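Local coordinates for leucine aminopeptidase 1 (Caenorhabditis elegans, PDB 2HC9), which releases N-terminal amino acids, preferably leucine, from peptides with the help of two zinc ions per subunit, and probably acts as a digestive enzyme, at residues E245-V250 against Q296-C301; A354-D359 against G450-H455. The protein carries 1 engineered substitution. All coordinates share one frame; numbering follows the deposited sequence.

Both contacts lie in the catalytic domain of this M17 peptidase, in one large mixed sheet, and their centres are about 9 Å apart. Along the chain both segments of contact 1 precede those of contact 2, yet in the sheet they are adjacent: the strand order runs 297-307, 246-254, 356-361, 452-457, all four parallel. Strands 246-254 and 356-361 join the two contacts, with probable hydrogen bonds of 2.8 Å from A248 N to T356 O and from V250 N to F358 O. Strand 246-254 goes on to the zinc ligand K252, and D359 of contact 2 has its side chain about 7 Å from that of K252, so the sheet brings both contacts close to the metal site.

Contact 1: residues E245-V250 against Q296-C301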
loop_
_atom_site.group_PDB
_atom_site.type_symbol
_atom_site.label_atom_id
_atom_site.label_comp_id
_atom_site.label_asym_id
_atom_site.label_seq_id
_atom_site.Cartn_x
_atom_site.Cartn_y
_atom_site.Cartn_z
ATOM N N GLU A 245 7.276 48.878 -18.885
ATOM C CA GLU A 245 6.954 47.473 -18.539
ATOM C C GLU A 245 5.473 47.124 -18.663
ATOM O O GLU A 245 4.584 47.981 -18.536
ATOM C CB GLU A 245 7.424 47.125 -17.118
ATOM C CG GLU A 245 8.895 47.462 -16.811
ATOM C CD GLU A 245 9.910 46.762 -17.718
ATOM O OE1 GLU A 245 9.587 45.711 -18.317
ATOM O OE2 GLU A 245 11.049 47.279 -17.827
ATOM N N HIS A 246 5.208 45.841 -18.889
ATOM C CA HIS A 246 3.856 45.339 -19.030
ATOM C C HIS A 246 3.878 43.990 -18.325
ATOM O O HIS A 246 4.404 43.016 -18.864
ATOM C CB HIS A 246 3.506 45.181 -20.524
ATOM C CG HIS A 246 3.359 46.496 -21.216
ATOM N ND1 HIS A 246 4.444 47.200 -21.691
ATOM C CD2 HIS A 246 2.277 47.277 -21.423
ATOM C CE1 HIS A 246 4.029 48.343 -22.203
ATOM N NE2 HIS A 246 2.720 48.417 -22.052
ATOM N N ILE A 247 3.397 43.984 -17.081
ATOM C CA ILE A 247 3.669 42.879 -16.150
ATOM C C ILE A 247 2.353 42.160 -15.867
ATOM O O ILE A 247 1.345 42.810 -15.593
ATOM C CB ILE A 247 4.284 43.418 -14.816
ATOM C CG1 ILE A 247 5.605 44.164 -15.100
ATOM C CG2 ILE A 247 4.470 42.291 -13.804
ATOM C CD1 ILE A 247 6.049 45.113 -13.988
ATOM N N ALA A 248 2.351 40.826 -15.964
ATOM C CA ALA A 248 1.162 40.038 -15.613
ATOM C C ALA A 248 1.459 39.178 -14.401
ATOM O O ALA A 248 2.534 38.566 -14.305
ATOM C CB ALA A 248 0.725 39.167 -16.773
ATOM N N LEU A 249 0.500 39.138 -13.472
ATOM C CA LEU A 249 0.543 38.250 -12.324
ATOM C C LEU A 249 -0.560 37.207 -12.500
ATOM O O LEU A 249 -1.742 37.501 -12.288
ATOM C CB LEU A 249 0.290 39.027 -11.012
ATOM C CG LEU A 249 1.238 40.207 -10.785
ATOM C CD1 LEU A 249 0.795 41.071 -9.596
ATOM C CD2 LEU A 249 2.710 39.750 -10.610
ATOM N N VAL A 250 -0.160 36.000 -12.890
ATOM C CA VAL A 250 -1.128 34.942 -13.199
ATOM C C VAL A 250 -1.175 34.002 -11.980
ATOM O O VAL A 250 -0.147 33.499 -11.548
ATOM C CB VAL A 250 -0.743 34.168 -14.493
ATOM C CG1 VAL A 250 -1.894 33.188 -14.923
ATOM C CG2 VAL A 250 -0.429 35.174 -15.680
ATOM N N GLN A 296 3.824 51.222 -13.742
ATOM C CA GLN A 296 3.874 50.394 -14.952
ATOM C C GLN A 296 2.543 49.720 -15.199
ATOM O O GLN A 296 1.676 49.710 -14.344
ATOM C CB GLN A 296 4.994 49.360 -14.842
ATOM C CG GLN A 296 6.333 49.967 -14.515
ATOM C CD GLN A 296 6.818 50.906 -15.605
ATOM O OE1 GLN A 296 6.776 50.572 -16.794
ATOM N NE2 GLN A 296 7.248 52.109 -15.205
ATOM N N THR A 297 2.362 49.175 -16.393
ATOM C CA THR A 297 1.129 48.493 -16.671
ATOM C C THR A 297 1.201 47.145 -15.950
ATOM O O THR A 297 2.241 46.465 -15.985
ATOM C CB THR A 297 0.946 48.293 -18.191
ATOM O OG1 THR A 297 0.695 49.573 -18.801
ATOM C CG2 THR A 297 -0.226 47.350 -18.482
ATOM N N LEU A 298 0.104 46.786 -15.284
ATOM C CA LEU A 298 0.086 45.613 -14.393
ATOM C C LEU A 298 -1.251 44.920 -14.557
ATOM O O LEU A 298 -2.298 45.584 -14.584
ATOM C CB LEU A 298 0.276 46.023 -12.923
ATOM C CG LEU A 298 0.360 44.878 -11.900
ATOM C CD1 LEU A 298 1.612 43.997 -12.164
ATOM C CD2 LEU A 298 0.349 45.424 -10.445
ATOM N N HIS A 299 -1.220 43.584 -14.643
ATOM C CA HIS A 299 -2.463 42.803 -14.767
ATOM C C HIS A 299 -2.449 41.670 -13.725
ATOM O O HIS A 299 -1.415 41.030 -13.514
ATOM C CB HIS A 299 -2.592 42.167 -16.157
ATOM C CG HIS A 299 -2.351 43.112 -17.304
ATOM N ND1 HIS A 299 -3.360 43.865 -17.873
ATOM C CD2 HIS A 299 -1.228 43.390 -18.010
ATOM C CE1 HIS A 299 -2.865 44.573 -18.877
ATOM N NE2 HIS A 299 -1.571 44.308 -18.978
ATOM N N ALA A 300 -3.588 41.433 -13.083
ATOM C CA ALA A 300 -3.790 40.199 -12.296
ATOM C C ALA A 300 -4.695 39.302 -13.133
ATOM O O ALA A 300 -5.770 39.740 -13.564
ATOM C CB ALA A 300 -4.421 40.513 -10.938
ATOM N N CYS A 301 -4.257 38.062 -13.393
ATOM C CA CYS A 301 -5.039 37.135 -14.206
ATOM C C CYS A 301 -5.290 35.903 -13.342
ATOM O O CYS A 301 -4.346 35.189 -13.004
ATOM C CB CYS A 301 -4.263 36.685 -15.460
ATOM S SG CYS A 301 -3.727 38.057 -16.514
#
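In Q296, CG stands anti to the carbonyl carbon (chi1 -53°); chi2 of -63° bends the chain at CD, and the amide end comes to E245. Its OE1 accepts a nearly straight hydrogen bond from E245 N at 2.7 Å, the donor tilted a little from the amide plane, and takes a second bond from T244 OG1. An alanine here would probably leave E245 N and T244 OG1 without this shared acceptor. In L298, chi1 of -176° sets CG anti to the backbone N, on the side of the carbonyl carbon. CD1, one of the two branches beyond it, touches two side chains of the other strand: I247 CG2 at 3.7 Å and L249 CD1 at 4.0 Å. Beneath these contacts runs a regular parallel ladder. I247 N donates to T297 O and I247 O accepts from H299 N at 2.8 Å; L249 N then donates to H299 O at 2.7 Å and L249 O accepts from C301 N. The bond from T297 N to E245 O is weak. On the other face, H246 CD2 lies obliquely against T297 CB at 3.6 Å, while T297 OG1 is held by S243 OG and V240 N, and H299 ND1 pairs with S237 OG. The two strands are the arms of a beta-alpha-beta crossover: the connecting helix 277-290 covers the face of L249, L298 and A300 through M282, Y286 and L289, helix 337-350 packs on A248 and V250 from the other face, and strand 356-361 continues the sheet beyond 246-254.

Contact 2: residues A354-D359 against G450-H455; sequences ATTIFD and GLRWLH
D359 and H455 form a His-carboxylate hydrogen bond between two neighbouring parallel strands of the catalytic domain, near the dizinc site; the side chain of H455 is about 11 Å from a zinc ion and packs on L363, which lines the bicarbonate pocket. H455 ND1 donates to the syn lone pair of D359 OD2 at 2.6 Å, almost straight (175°) and in the plane of the imidazole. The other oxygen, D359 OD1, accepts from W453 NE1 at 2.9 Å and is met nearly along its C-O axis. With chi1 at 77°, D359 CG sits between its own backbone N and carbonyl carbon, a rotation that carries it toward the neighbouring strand, where the carboxylate lies nearly coplanar with the rings of W453 and H455. At the other end of the pair, R452 and T356 run side by side, pointing the same way: R452 NH2 donates to T356 OG1 at 2.8 Å, the hydroxyl lying somewhat out of the guanidinium plane. One water joins the group: it accepts from R452 NE, donates to T355 O at 2.6 Å and also meets T356 OG1. Between these polar ends, F358 CD1 rests obliquely on L454 CB at 3.9 Å. On the opposite face I357 CD1 meets L451 CD2 at 4.0 Å. Backbone bonds from I357 N to R452 O, L454 N to I357 O and D359 N to L454 O hold the register. Helix 383-396 packs on F358, R452 and L454, and helix 337-350 on I357 and D359. With each oxygen gripped by a ring N-H, the buried carboxylate has its rotation fixed, and its negative charge would be expected to polarise both rings while itself being stabilised by them.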
loop_
_atom_site.group_PDB
_atom_site.type_symbol
_atom_site.label_atom_id
_atom_site.label_comp_id
_atom_site.label_asym_id
_atom_site.label_seq_id
_atom_site.Cartn_x
_atom_site.Cartn_y
_atom_site.Cartn_z
ATOM N N ALA A 354 1.753 41.275 -22.382
ATOM C CA ALA A 354 2.664 41.388 -21.236
ATOM C C ALA A 354 4.041 40.881 -21.688
ATOM O O ALA A 354 4.126 39.896 -22.430
ATOM C CB ALA A 354 2.159 40.552 -20.036
ATOM N N THR A 355 5.094 41.567 -21.242
ATOM C CA THR A 355 6.471 41.187 -21.545
ATOM C C THR A 355 7.233 40.687 -20.323
ATOM O O THR A 355 8.373 40.228 -20.427
ATOM C CB THR A 355 7.221 42.371 -22.151
ATOM O OG1 THR A 355 7.117 43.502 -21.264
ATOM C CG2 THR A 355 6.616 42.715 -23.510
ATOM N N THR A 356 6.588 40.769 -19.161
ATOM C CA THR A 356 7.057 40.085 -17.958
ATOM C C THR A 356 5.846 39.324 -17.402
ATOM O O THR A 356 4.826 39.935 -17.017
ATOM C CB THR A 356 7.620 41.085 -16.902
ATOM O OG1 THR A 356 8.635 41.899 -17.511
ATOM C CG2 THR A 356 8.258 40.329 -15.721
ATOM N N ILE A 357 5.943 37.993 -17.392
ATOM C CA ILE A 357 4.801 37.150 -16.981
ATOM C C ILE A 357 5.223 36.277 -15.800
ATOM O O ILE A 357 6.131 35.444 -15.910
ATOM C CB ILE A 357 4.281 36.255 -18.139
ATOM C CG1 ILE A 357 3.875 37.121 -19.353
ATOM C CG2 ILE A 357 3.123 35.329 -17.643
ATOM C CD1 ILE A 357 3.601 36.312 -20.630
ATOM N N PHE A 358 4.585 36.518 -14.657
ATOM C CA PHE A 358 4.776 35.703 -13.454
ATOM C C PHE A 358 3.565 34.824 -13.314
ATOM O O PHE A 358 2.436 35.285 -13.482
ATOM C CB PHE A 358 4.880 36.589 -12.195
ATOM C CG PHE A 358 6.066 37.503 -12.189
ATOM C CD1 PHE A 358 7.303 37.049 -11.728
ATOM C CD2 PHE A 358 5.933 38.836 -12.578
ATOM C CE1 PHE A 358 8.412 37.900 -11.681
ATOM C CE2 PHE A 358 7.035 39.712 -12.546
ATOM C CZ PHE A 358 8.287 39.231 -12.105
ATOM N N ASP A 359 3.777 33.561 -12.970
ATOM C CA ASP A 359 2.652 32.743 -12.541
ATOM C C ASP A 359 3.009 32.148 -11.190
ATOM O O ASP A 359 4.164 31.797 -10.950
ATOM C CB ASP A 359 2.256 31.689 -13.612
ATOM C CG ASP A 359 3.196 30.494 -13.648
ATOM O OD1 ASP A 359 4.077 30.444 -14.538
ATOM O OD2 ASP A 359 3.046 29.592 -12.788
ATOM N N GLY A 450 11.645 35.406 -26.087
ATOM C CA GLY A 450 11.365 36.808 -26.427
ATOM C C GLY A 450 10.846 37.699 -25.300
ATOM O O GLY A 450 10.637 38.903 -25.500
ATOM N N LEU A 451 10.617 37.125 -24.116
ATOM C CA LEU A 451 10.096 37.887 -22.978
ATOM C C LEU A 451 10.674 37.326 -21.688
ATOM O O LEU A 451 11.587 36.505 -21.732
ATOM C CB LEU A 451 8.547 37.891 -22.951
ATOM C CG LEU A 451 7.748 36.571 -23.062
ATOM C CD1 LEU A 451 7.696 35.781 -21.740
ATOM C CD2 LEU A 451 6.348 36.898 -23.509
ATOM N N ARG A 452 10.193 37.794 -20.532
ATOM C CA ARG A 452 10.628 37.185 -19.275
ATOM C C ARG A 452 9.439 36.450 -18.659
ATOM O O ARG A 452 8.369 37.028 -18.496
ATOM C CB ARG A 452 11.162 38.256 -18.312
ATOM C CG ARG A 452 12.460 38.924 -18.856
ATOM C CD ARG A 452 13.040 39.925 -17.871
ATOM N NE ARG A 452 12.034 40.937 -17.533
ATOM C CZ ARG A 452 12.067 41.698 -16.447
ATOM N NH1 ARG A 452 13.076 41.579 -15.583
ATOM N NH2 ARG A 452 11.084 42.587 -16.228
ATOM N N TRP A 453 9.636 35.165 -18.356
ATOM C CA TRP A 453 8.595 34.327 -17.783
ATOM C C TRP A 453 9.171 33.696 -16.531
ATOM O O TRP A 453 10.267 33.136 -16.558
ATOM C CB TRP A 453 8.143 33.224 -18.779
ATOM C CG TRP A 453 7.320 32.126 -18.088
ATOM C CD1 TRP A 453 6.195 32.294 -17.319
ATOM C CD2 TRP A 453 7.596 30.720 -18.093
ATOM N NE1 TRP A 453 5.758 31.066 -16.832
ATOM C CE2 TRP A 453 6.593 30.086 -17.316
ATOM C CE3 TRP A 453 8.598 29.929 -18.686
ATOM C CZ2 TRP A 453 6.579 28.704 -17.100
ATOM C CZ3 TRP A 453 8.570 28.552 -18.476
ATOM C CH2 TRP A 453 7.567 27.955 -17.702
ATOM N N LEU A 454 8.426 33.774 -15.428
ATOM C CA LEU A 454 8.838 33.142 -14.195
ATOM C C LEU A 454 7.650 32.410 -13.588
ATOM O O LEU A 454 6.584 33.004 -13.351
ATOM C CB LEU A 454 9.416 34.164 -13.204
ATOM C CG LEU A 454 9.995 33.573 -11.916
ATOM C CD1 LEU A 454 11.304 34.281 -11.446
ATOM C CD2 LEU A 454 8.934 33.481 -10.758
ATOM N N HIS A 455 7.861 31.128 -13.315
ATOM C CA HIS A 455 6.862 30.275 -12.652
ATOM C C HIS A 455 7.302 30.063 -11.195
ATOM O O HIS A 455 8.476 29.805 -10.937
ATOM C CB HIS A 455 6.823 28.925 -13.403
ATOM C CG HIS A 455 6.218 27.816 -12.598
ATOM N ND1 HIS A 455 4.883 27.801 -12.248
ATOM C CD2 HIS A 455 6.764 26.688 -12.074
ATOM C CE1 HIS A 455 4.634 26.716 -11.532
ATOM N NE2 HIS A 455 5.759 26.025 -11.408
HETATM O O HOH W 1 10.555 41.629 -19.955
#